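Local coordinates for protein toll (Drosophila melanogaster, PDB 4LXR) that serves as the cell-surface receptor for cleaved Spätzle, signalling in embryonic dorsal-ventral patterning and in antifungal innate immunity, at residues T101-E106 with H123-F128; L143-N148 with F166-N171; I510-D515 with L543-L548; C538-L543 with V612-K617. All coordinates share one frame; numbering follows the deposited sequence.

Following the chain from the N terminus, contact 1 comes first: it closes the turn of chain from strand 102-106 to strand 127-131. Contact 2 opens only after contact 1 has closed and joins the loops that follow strands 127-131 and 151-155; the two contacts touch where Leu125 O packs on Asn148 CB. Contacts 3 and 4 lie beyond the centre of the chain, about 75 and 82 Å from contact 1 between centres. Their segments alternate along the sequence, so the two loops cross, and they share Leu543: contact 3 ties the last repeat before the cap to helix 543-549, contact 4 ties the approach to that helix to the end of strand 609-613 in the LRRNT module.

Contact 1: residues T101-E106 with H123-F128; sequences TTLIFE and HGLKRF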
# COMPACT_ATOMS: atom_id res chain seq x y z
N THR A 101 -7.34 -18.82 38.48
CA THR A 101 -6.22 -17.93 38.77
C THR A 101 -6.67 -16.47 38.61
O THR A 101 -6.15 -15.54 39.24
CB THR A 101 -5.08 -18.25 37.76
OG1 THR A 101 -4.27 -19.31 38.27
CG2 THR A 101 -4.19 -17.04 37.48
N THR A 102 -7.66 -16.29 37.74
CA THR A 102 -8.07 -14.99 37.27
C THR A 102 -9.58 -14.93 37.29
O THR A 102 -10.24 -15.84 36.77
CB THR A 102 -7.55 -14.75 35.83
OG1 THR A 102 -6.13 -14.63 35.86
CG2 THR A 102 -8.14 -13.48 35.21
N LEU A 103 -10.12 -13.89 37.90
CA LEU A 103 -11.55 -13.59 37.81
C LEU A 103 -11.71 -12.20 37.23
O LEU A 103 -11.16 -11.22 37.77
CB LEU A 103 -12.24 -13.64 39.19
CG LEU A 103 -13.72 -13.22 39.20
CD1 LEU A 103 -14.61 -14.14 38.32
CD2 LEU A 103 -14.30 -13.13 40.65
N ILE A 104 -12.47 -12.12 36.14
CA ILE A 104 -12.85 -10.85 35.50
C ILE A 104 -14.37 -10.70 35.66
O ILE A 104 -15.13 -11.64 35.42
CB ILE A 104 -12.46 -10.87 34.02
CG1 ILE A 104 -10.93 -10.80 33.89
CG2 ILE A 104 -13.16 -9.75 33.23
CD1 ILE A 104 -10.42 -11.45 32.67
N PHE A 105 -14.81 -9.55 36.13
CA PHE A 105 -16.23 -9.31 36.31
C PHE A 105 -16.52 -7.95 35.71
O PHE A 105 -16.26 -6.92 36.33
CB PHE A 105 -16.64 -9.36 37.80
CG PHE A 105 -18.14 -9.48 38.02
CD1 PHE A 105 -18.97 -8.36 37.93
CD2 PHE A 105 -18.70 -10.71 38.32
CE1 PHE A 105 -20.33 -8.47 38.15
CE2 PHE A 105 -20.08 -10.85 38.53
CZ PHE A 105 -20.90 -9.73 38.44
N GLU A 106 -17.06 -7.97 34.50
CA GLU A 106 -17.33 -6.76 33.73
C GLU A 106 -18.83 -6.66 33.48
O GLU A 106 -19.38 -7.47 32.73
CB GLU A 106 -16.57 -6.84 32.40
CG GLU A 106 -16.80 -5.71 31.44
CD GLU A 106 -16.07 -5.96 30.13
OE1 GLU A 106 -16.73 -6.38 29.16
OE2 GLU A 106 -14.84 -5.75 30.08
N HIS A 123 -9.92 -16.00 47.85
CA HIS A 123 -8.68 -15.40 48.37
C HIS A 123 -7.43 -15.98 47.70
O HIS A 123 -6.34 -15.42 47.84
CB HIS A 123 -8.59 -15.55 49.90
CG HIS A 123 -9.69 -14.87 50.64
ND1 HIS A 123 -10.64 -14.08 50.02
CD2 HIS A 123 -10.03 -14.89 51.96
CE1 HIS A 123 -11.50 -13.63 50.92
NE2 HIS A 123 -11.15 -14.11 52.10
N GLY A 124 -7.58 -17.09 46.98
CA GLY A 124 -6.49 -17.67 46.21
C GLY A 124 -6.16 -17.03 44.86
O GLY A 124 -5.15 -17.39 44.24
N LEU A 125 -6.98 -16.07 44.42
CA LEU A 125 -6.82 -15.46 43.08
C LEU A 125 -5.51 -14.69 42.93
O LEU A 125 -5.06 -14.03 43.87
CB LEU A 125 -7.98 -14.52 42.75
CG LEU A 125 -9.40 -15.06 42.51
CD1 LEU A 125 -10.34 -13.89 42.39
CD2 LEU A 125 -9.50 -15.97 41.24
N LYS A 126 -4.92 -14.77 41.75
CA LYS A 126 -3.72 -13.99 41.44
C LYS A 126 -4.10 -12.73 40.69
O LYS A 126 -3.37 -11.75 40.67
CB LYS A 126 -2.71 -14.81 40.63
CG LYS A 126 -1.81 -15.68 41.50
CD LYS A 126 -1.81 -17.12 41.03
CE LYS A 126 -0.87 -17.97 41.88
NZ LYS A 126 -1.25 -19.42 41.86
N ARG A 127 -5.27 -12.76 40.09
CA ARG A 127 -5.64 -11.67 39.21
C ARG A 127 -7.12 -11.41 39.32
O ARG A 127 -7.92 -12.32 39.25
CB ARG A 127 -5.24 -12.00 37.75
CG ARG A 127 -5.57 -10.86 36.78
CD ARG A 127 -4.81 -10.91 35.44
NE ARG A 127 -4.99 -9.65 34.71
CZ ARG A 127 -4.44 -9.35 33.54
NH1 ARG A 127 -3.66 -10.23 32.92
NH2 ARG A 127 -4.68 -8.16 32.98
N PHE A 128 -7.49 -10.14 39.46
CA PHE A 128 -8.90 -9.82 39.59
C PHE A 128 -9.16 -8.53 38.86
O PHE A 128 -8.37 -7.60 38.98
CB PHE A 128 -9.29 -9.69 41.08
CG PHE A 128 -10.65 -9.09 41.32
CD1 PHE A 128 -11.81 -9.80 40.98
CD2 PHE A 128 -10.78 -7.83 41.90
CE1 PHE A 128 -13.08 -9.26 41.21
CE2 PHE A 128 -12.06 -7.27 42.15
CZ PHE A 128 -13.21 -7.98 41.79
O HOH W 1 -4.67 -18.90 41.61
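Thr102 and Leu103 pair with Arg127 and Phe128 as parallel neighbouring strands in the N-terminal part of the receptor ectodomain. Leu103 N donates to Arg127 O over 3.0 Å at 164°. Where the pairing begins, Thr101 O accepts from Lys126 N at 2.9 Å and, more weakly, from Arg127 N. Thr102 CA to Arg127 O and Phe128 CA to Leu103 O add CA-H...O contacts. This is how successive coils of a leucine-rich-repeat solenoid join, and the side chains divide between the two faces of the strands. Inward, Leu103 and Phe128 run side by side, Leu103 CD2 lying 4.1 Å from Phe128 CE1, while Leu125 brings CD1 to within 3.7 Å of Leu103 CB. On the other face, Thr102 OG1 rests 3.4 Å from Arg127 CB, and the two side chains point the same way. Arg127 CG is anti to the backbone N (chi1 -178°), and the chain stays extended from CG to NE. Its guanidinium continues away from strand 102-106 to the ligand: NH1 donates to Gly3 of one Spätzle chain and NH2 to Thr105 of the other. At the margin, a water donates to Gly124 O and is held weakly by Thr101 OG1 and Lys126 NZ.

Contact 2: residues L143-N148 with F166-N171; sequences LTDMRN and FDDLEN
Two consecutive coils of the leucine-rich-repeat solenoid meet here through their loops, a type II turn at Leu143-Met146 and a type I turn at Phe166-Leu169; Arg147, just after the first turn, reaches across to Asp168 and Glu170. The arginine chain is extended from CG to NE, and in one of its two modelled conformers the guanidinium forms a salt-bridge network. There NH2 meets Asp168 OD1 at 2.7 Å, the oxygen lying over one face of the guanidinium, with the carboxylate plane turned 54° from it. Glu170 approaches instead at the edge, its side chain crossing that of Arg147 at about a right angle; NH1 and OE1 form the second salt bridge, modelled so short that its exact length is doubtful. The other oxygen of Asp168 turns to the first loop, where OD2 accepts from Asp145 N at 2.8 Å and 170°, on the anti side and tilted out of the carboxylate plane. One carboxylate thus grips both a side chain and a backbone amide. Inward, Leu169 packs CD1 against Leu143 CD1 at 4.0 Å, the side chains again perpendicular, and sets CD2 near Met146 CB. Waters also bridge the loops, one of them from Met146 O to Asn171 N. Asn171 ND2 donates to Arg147 O at 2.9 Å, nearly in line with the carbonyl bond (C=O...N 162°).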
# COMPACT_ATOMS: atom_id res chain seq x y z
N LEU A 143 -11.11 -5.93 49.26
CA LEU A 143 -9.98 -6.83 48.99
C LEU A 143 -9.34 -7.35 50.26
O LEU A 143 -8.13 -7.65 50.30
CB LEU A 143 -8.94 -6.13 48.09
CG LEU A 143 -9.50 -5.68 46.72
CD1 LEU A 143 -8.49 -4.81 45.99
CD2 LEU A 143 -9.89 -6.88 45.86
N THR A 144 -10.16 -7.48 51.29
CA THR A 144 -9.71 -8.08 52.53
C THR A 144 -9.20 -9.49 52.28
O THR A 144 -9.88 -10.28 51.65
CB THR A 144 -10.86 -8.11 53.57
OG1 THR A 144 -11.28 -6.77 53.83
CG2 THR A 144 -10.43 -8.82 54.87
N ASP A 145 -8.01 -9.78 52.80
CA ASP A 145 -7.40 -11.10 52.73
C ASP A 145 -7.01 -11.56 51.32
O ASP A 145 -6.75 -12.74 51.13
CB ASP A 145 -8.29 -12.18 53.37
CG ASP A 145 -8.56 -11.92 54.85
OD1 ASP A 145 -7.76 -11.22 55.52
OD2 ASP A 145 -9.61 -12.42 55.34
N MET A 146 -6.96 -10.65 50.35
CA MET A 146 -6.55 -11.04 49.00
C MET A 146 -5.02 -11.05 48.92
O MET A 146 -4.44 -10.33 48.09
CB MET A 146 -7.15 -10.11 47.93
CG MET A 146 -8.68 -10.10 47.88
SD MET A 146 -9.39 -11.69 47.36
CE MET A 146 -9.02 -11.69 45.61
N ARG A 147 -4.38 -11.84 49.78
CA ARG A 147 -2.93 -11.79 49.93
C ARG A 147 -2.18 -12.56 48.83
O ARG A 147 -0.95 -12.65 48.86
CB ARG A 147 -2.49 -12.23 51.34
CG ARG A 147 -2.91 -11.26 52.47
CD ARG A 147 -2.03 -11.36 53.73
NE ARG A 147 -2.40 -10.38 54.76
CZ ARG A 147 -1.78 -9.22 54.97
NH1 ARG A 147 -0.73 -8.88 54.22
NH2 ARG A 147 -2.20 -8.39 55.92
N ASN A 148 -2.92 -13.09 47.85
CA ASN A 148 -2.32 -13.74 46.69
C ASN A 148 -2.38 -12.93 45.41
O ASN A 148 -1.76 -13.31 44.41
CB ASN A 148 -3.00 -15.08 46.45
CG ASN A 148 -2.07 -16.23 46.65
OD1 ASN A 148 -1.69 -16.54 47.78
ND2 ASN A 148 -1.70 -16.88 45.55
N PHE A 166 -5.71 -1.29 50.36
CA PHE A 166 -4.43 -1.94 50.10
C PHE A 166 -3.83 -2.73 51.25
O PHE A 166 -2.73 -3.30 51.10
CB PHE A 166 -3.42 -0.88 49.60
CG PHE A 166 -3.95 -0.07 48.44
CD1 PHE A 166 -3.80 -0.53 47.14
CD2 PHE A 166 -4.61 1.13 48.65
CE1 PHE A 166 -4.29 0.21 46.07
CE2 PHE A 166 -5.10 1.86 47.59
CZ PHE A 166 -4.93 1.40 46.28
N ASP A 167 -4.54 -2.80 52.38
CA ASP A 167 -4.03 -3.44 53.61
C ASP A 167 -3.45 -4.85 53.38
O ASP A 167 -2.40 -5.17 53.91
CB ASP A 167 -5.15 -3.53 54.69
CG ASP A 167 -5.19 -2.30 55.62
OD1 ASP A 167 -4.54 -1.29 55.30
OD2 ASP A 167 -5.89 -2.35 56.67
N ASP A 168 -4.13 -5.69 52.59
CA ASP A 168 -3.71 -7.09 52.49
C ASP A 168 -3.06 -7.47 51.14
O ASP A 168 -2.87 -8.66 50.83
CB ASP A 168 -4.91 -8.00 52.79
CG ASP A 168 -5.44 -7.80 54.21
OD1 ASP A 168 -4.63 -7.59 55.13
OD2 ASP A 168 -6.67 -7.84 54.40
N LEU A 169 -2.69 -6.46 50.35
CA LEU A 169 -2.20 -6.71 48.99
C LEU A 169 -0.67 -6.82 48.94
O LEU A 169 -0.01 -6.13 48.18
CB LEU A 169 -2.70 -5.61 48.06
CG LEU A 169 -4.21 -5.40 48.17
CD1 LEU A 169 -4.69 -4.36 47.17
CD2 LEU A 169 -4.96 -6.71 48.00
N GLU A 170 -0.12 -7.68 49.79
CA GLU A 170 1.33 -7.77 49.95
C GLU A 170 1.98 -8.38 48.71
O GLU A 170 3.17 -8.20 48.48
CB GLU A 170 1.68 -8.62 51.18
CG GLU A 170 1.19 -10.06 51.06
CD GLU A 170 1.16 -10.80 52.40
OE1 GLU A 170 1.03 -10.13 53.44
OE2 GLU A 170 1.28 -12.04 52.41
N ASN A 171 1.21 -9.12 47.93
CA ASN A 171 1.78 -9.70 46.73
C ASN A 171 1.58 -8.89 45.46
O ASN A 171 2.07 -9.28 44.41
CB ASN A 171 1.36 -11.16 46.55
CG ASN A 171 2.33 -12.11 47.25
OD1 ASN A 171 3.55 -11.98 47.10
ND2 ASN A 171 1.79 -13.03 48.04
O HOH W 2 -6.47 -5.42 51.01
O HOH W 3 -1.62 -9.33 47.31
O HOH W 4 -0.04 -5.90 53.14
O HOH W 5 0.74 -14.31 50.67

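Contact 3: residues I510-D515 with L543-L548; sequences IALPED and LWFIQL
Ile510 puts CD1 over one face of the Phe545 ring, and Leu512 meets the same ring at its edge. The isoleucine CD1 is 3.9 Å from the ring centroid and 18° off the normal, a CH-pi contact, while its second branch brings CG2 to 3.5 Å from Phe545 CD1. Leu512 comes in with CD1 alone, 4.1 Å from Phe545 CD1, and the same methyl also touches Phe545 CA and Leu548. Phe545 CG is anti to the backbone N (chi1 169°); the side chain is directed at 510-512. Helix 543-549 belongs to the LRRCT region that caps this run of leucine-rich repeats, and 510-515 lies at the end of the last repeat before the cap, so the contact joins the cap helix to the end of the repeats; Leu536 and Leu563 extend the apolar cluster. Trp544, one residue before Phe545, is used differently. Glu514 crosses its indole obliquely, with CA 4.0 Å from the centroid of the five-membered ring, almost on the normal, and CG 3.5 Å from CZ2. The glutamate chain is extended beyond CG, and its carboxylate plane is only 17° from that of the rings. Leu543 CD2 sits over the opposite face. No direct hydrogen bond joins the segments; instead, one water accepts from both Leu512 N and Phe545 N and donates to Ile510 O.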
# COMPACT_ATOMS: atom_id res chain seq x y z
N ILE A 510 8.75 5.09 -28.16
CA ILE A 510 9.50 3.91 -27.77
C ILE A 510 10.05 3.28 -29.05
O ILE A 510 9.31 2.68 -29.82
CB ILE A 510 8.62 2.86 -27.08
CG1 ILE A 510 8.04 3.42 -25.78
CG2 ILE A 510 9.41 1.59 -26.84
CD1 ILE A 510 7.20 2.43 -25.02
N ALA A 511 11.35 3.44 -29.28
CA ALA A 511 11.95 3.08 -30.56
C ALA A 511 12.86 1.87 -30.44
O ALA A 511 14.02 1.99 -30.04
CB ALA A 511 12.70 4.27 -31.13
N LEU A 512 12.31 0.70 -30.76
CA LEU A 512 13.07 -0.54 -30.77
C LEU A 512 13.45 -0.89 -32.20
O LEU A 512 12.65 -0.71 -33.12
CB LEU A 512 12.25 -1.67 -30.15
CG LEU A 512 11.76 -1.38 -28.73
CD1 LEU A 512 11.00 -2.56 -28.17
CD2 LEU A 512 12.93 -1.02 -27.85
N PRO A 513 14.68 -1.38 -32.40
CA PRO A 513 15.17 -1.60 -33.76
C PRO A 513 14.71 -2.93 -34.36
O PRO A 513 14.18 -3.80 -33.66
CB PRO A 513 16.69 -1.58 -33.59
CG PRO A 513 16.93 -1.93 -32.14
CD PRO A 513 15.62 -1.92 -31.40
N GLU A 514 14.92 -3.08 -35.66
CA GLU A 514 14.54 -4.29 -36.37
C GLU A 514 15.34 -5.47 -35.83
O GLU A 514 14.77 -6.45 -35.37
CB GLU A 514 14.77 -4.12 -37.87
CG GLU A 514 13.91 -5.01 -38.75
CD GLU A 514 14.12 -4.75 -40.24
OE1 GLU A 514 14.12 -5.73 -41.02
OE2 GLU A 514 14.29 -3.57 -40.63
N ASP A 515 16.67 -5.34 -35.88
CA ASP A 515 17.62 -6.41 -35.56
C ASP A 515 17.22 -7.31 -34.40
O ASP A 515 16.95 -6.84 -33.29
CB ASP A 515 19.01 -5.81 -35.29
CG ASP A 515 20.11 -6.50 -36.08
OD1 ASP A 515 19.96 -7.71 -36.38
OD2 ASP A 515 21.12 -5.84 -36.40
N LEU A 543 6.84 0.98 -34.54
CA LEU A 543 6.45 -0.25 -35.22
C LEU A 543 6.94 -1.51 -34.51
O LEU A 543 6.15 -2.39 -34.18
CB LEU A 543 6.94 -0.26 -36.67
CG LEU A 543 6.88 -1.63 -37.36
CD1 LEU A 543 5.44 -2.12 -37.50
CD2 LEU A 543 7.57 -1.60 -38.72
N TRP A 544 8.24 -1.58 -34.25
CA TRP A 544 8.81 -2.81 -33.72
C TRP A 544 8.46 -3.04 -32.27
O TRP A 544 8.34 -4.19 -31.84
CB TRP A 544 10.32 -2.89 -34.00
CG TRP A 544 10.57 -3.03 -35.47
CD1 TRP A 544 11.10 -2.10 -36.32
CD2 TRP A 544 10.22 -4.17 -36.28
NE1 TRP A 544 11.13 -2.60 -37.60
CE2 TRP A 544 10.60 -3.86 -37.61
CE3 TRP A 544 9.65 -5.41 -36.01
CZ2 TRP A 544 10.41 -4.76 -38.67
CZ3 TRP A 544 9.47 -6.31 -37.07
CH2 TRP A 544 9.85 -5.98 -38.38
N PHE A 545 8.26 -1.96 -31.52
CA PHE A 545 7.69 -2.04 -30.19
C PHE A 545 6.31 -2.68 -30.23
O PHE A 545 6.02 -3.60 -29.47
CB PHE A 545 7.59 -0.65 -29.54
CG PHE A 545 6.78 -0.65 -28.27
CD1 PHE A 545 7.28 -1.23 -27.11
CD2 PHE A 545 5.51 -0.07 -28.23
CE1 PHE A 545 6.54 -1.23 -25.93
CE2 PHE A 545 4.77 -0.06 -27.05
CZ PHE A 545 5.28 -0.65 -25.90
N ILE A 546 5.45 -2.18 -31.11
CA ILE A 546 4.13 -2.78 -31.28
C ILE A 546 4.22 -4.26 -31.66
O ILE A 546 3.49 -5.09 -31.11
CB ILE A 546 3.29 -2.01 -32.32
CG1 ILE A 546 3.00 -0.61 -31.80
CG2 ILE A 546 1.99 -2.74 -32.59
CD1 ILE A 546 2.32 -0.60 -30.47
N GLN A 547 5.12 -4.60 -32.58
CA GLN A 547 5.31 -6.00 -32.95
C GLN A 547 5.83 -6.82 -31.75
O GLN A 547 5.45 -7.97 -31.57
CB GLN A 547 6.25 -6.16 -34.15
CG GLN A 547 5.84 -5.42 -35.43
CD GLN A 547 4.65 -6.06 -36.13
OE1 GLN A 547 3.59 -6.25 -35.53
NE2 GLN A 547 4.82 -6.38 -37.42
N LEU A 548 6.69 -6.20 -30.94
CA LEU A 548 7.21 -6.82 -29.72
C LEU A 548 6.07 -7.11 -28.75
O LEU A 548 5.97 -8.21 -28.21
CB LEU A 548 8.26 -5.92 -29.05
CG LEU A 548 9.04 -6.37 -27.81
CD1 LEU A 548 8.29 -6.12 -26.50
CD2 LEU A 548 9.42 -7.83 -27.91
O HOH W 6 9.99 0.73 -32.00
O HOH W 7 10.14 0.91 -34.67

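Contact 4: residues C538-L543 with V612-K617; sequences CDCTIL and VRTYDK
Backbones of 538-543 and 612-617 draw closest at Cys540 and Thr614, whose CA atoms are 5.4 Å apart, just before a helix on one side and just after strand 609-613 on the other. The contact joins the first LRRCT cap to the LRRNT module that follows it, at the junction between two leucine-rich-repeat blocks of the ectodomain. Thr614 carries it. Its hydroxyl stands between the backbone N and the carbonyl carbon (chi1 40°) and donates through OG1 to Cys540 O at 2.8 Å, in the carbonyl plane and on a lone pair. The methyl of the threonine packs on the cysteine as well, CG2 lying 3.5 Å from Cys540 CB. Cys540 is disulfide-bonded to Cys591, and Cys591 hydrogen-bonds through its backbone to Val612, so both segments meet at one residue. Cys538, bonded to Cys570, is a second disulfide of the cap. Within 538-543, Asp539 OD1 accepts from Thr541 N in an Asx turn just ahead of Ile542, the N-cap residue of the helix. Across the contact, the Leu543 and Thr614 side chains pass alongside one another, running opposite ways. The two methyls of the leucine divide their work: CD2 lies 3.5 Å from Thr614 O, and CD1 touches Tyr615 CB at 4.1 Å.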
# COMPACT_ATOMS: atom_id res chain seq x y z
N CYS A 538 1.49 7.13 -31.41
CA CYS A 538 1.42 5.91 -32.21
C CYS A 538 1.55 6.19 -33.71
O CYS A 538 0.56 6.20 -34.44
CB CYS A 538 0.15 5.14 -31.91
SG CYS A 538 0.06 4.57 -30.20
N ASP A 539 2.78 6.43 -34.13
CA ASP A 539 3.11 6.66 -35.53
C ASP A 539 4.07 5.57 -36.03
O ASP A 539 4.34 4.60 -35.31
CB ASP A 539 3.66 8.08 -35.77
CG ASP A 539 4.90 8.41 -34.94
OD1 ASP A 539 5.59 7.49 -34.45
OD2 ASP A 539 5.20 9.61 -34.80
N CYS A 540 4.58 5.72 -37.25
CA CYS A 540 5.42 4.69 -37.85
C CYS A 540 6.68 4.36 -37.03
O CYS A 540 7.34 3.34 -37.26
CB CYS A 540 5.81 5.09 -39.27
SG CYS A 540 6.79 6.59 -39.38
N THR A 541 7.00 5.21 -36.05
CA THR A 541 8.26 5.09 -35.31
C THR A 541 8.23 4.07 -34.17
O THR A 541 9.28 3.74 -33.60
CB THR A 541 8.77 6.46 -34.77
OG1 THR A 541 7.89 6.94 -33.74
CG2 THR A 541 8.84 7.49 -35.89
N ILE A 542 7.05 3.56 -33.83
CA ILE A 542 6.93 2.60 -32.74
C ILE A 542 6.58 1.21 -33.25
O ILE A 542 6.11 0.37 -32.48
CB ILE A 542 5.90 3.03 -31.66
CG1 ILE A 542 4.48 3.02 -32.22
CG2 ILE A 542 6.25 4.41 -31.11
CD1 ILE A 542 3.41 3.03 -31.16
N LEU A 543 6.84 0.98 -34.54
CA LEU A 543 6.45 -0.25 -35.22
C LEU A 543 6.94 -1.51 -34.51
O LEU A 543 6.15 -2.39 -34.18
CB LEU A 543 6.94 -0.26 -36.67
CG LEU A 543 6.88 -1.63 -37.36
CD1 LEU A 543 5.44 -2.12 -37.50
CD2 LEU A 543 7.57 -1.60 -38.72
N VAL A 612 3.89 7.59 -44.78
CA VAL A 612 4.76 6.43 -44.84
C VAL A 612 4.26 5.38 -43.85
O VAL A 612 3.92 5.70 -42.71
CB VAL A 612 6.22 6.80 -44.53
CG1 VAL A 612 7.03 5.58 -44.16
CG2 VAL A 612 6.85 7.51 -45.71
N ARG A 613 4.21 4.14 -44.30
CA ARG A 613 3.77 3.03 -43.48
C ARG A 613 4.98 2.13 -43.28
O ARG A 613 5.44 1.50 -44.22
CB ARG A 613 2.67 2.27 -44.23
CG ARG A 613 1.91 1.26 -43.40
CD ARG A 613 1.20 0.26 -44.31
NE ARG A 613 0.39 0.90 -45.34
CZ ARG A 613 0.46 0.62 -46.63
NH1 ARG A 613 1.29 -0.31 -47.08
NH2 ARG A 613 -0.32 1.25 -47.49
N THR A 614 5.51 2.08 -42.06
CA THR A 614 6.76 1.33 -41.85
C THR A 614 6.58 -0.18 -41.87
O THR A 614 7.53 -0.91 -42.17
CB THR A 614 7.49 1.76 -40.55
OG1 THR A 614 6.53 1.96 -39.51
CG2 THR A 614 8.27 3.04 -40.78
N TYR A 615 5.38 -0.66 -41.55
CA TYR A 615 5.14 -2.10 -41.50
C TYR A 615 5.56 -2.81 -42.80
O TYR A 615 6.15 -3.88 -42.76
CB TYR A 615 3.68 -2.42 -41.16
CG TYR A 615 3.30 -3.86 -41.46
CD1 TYR A 615 3.65 -4.88 -40.59
CD2 TYR A 615 2.61 -4.18 -42.62
CE1 TYR A 615 3.31 -6.19 -40.86
CE2 TYR A 615 2.28 -5.50 -42.91
CZ TYR A 615 2.63 -6.51 -42.02
OH TYR A 615 2.29 -7.82 -42.28
N ASP A 616 5.27 -2.20 -43.95
CA ASP A 616 5.71 -2.79 -45.21
C ASP A 616 6.54 -1.82 -46.05
O ASP A 616 6.73 -2.03 -47.24
CB ASP A 616 4.52 -3.33 -46.02
CG ASP A 616 3.40 -2.33 -46.17
OD1 ASP A 616 3.60 -1.14 -45.82
OD2 ASP A 616 2.32 -2.74 -46.63
N LYS A 617 7.04 -0.77 -45.40
CA LYS A 617 7.90 0.21 -46.07
C LYS A 617 7.24 0.81 -47.31
O LYS A 617 7.80 0.77 -48.41
CB LYS A 617 9.25 -0.42 -46.44
CG LYS A 617 9.99 -1.05 -45.27
CD LYS A 617 11.40 -1.45 -45.66
CE LYS A 617 12.19 -1.99 -44.49
NZ LYS A 617 13.60 -2.27 -44.87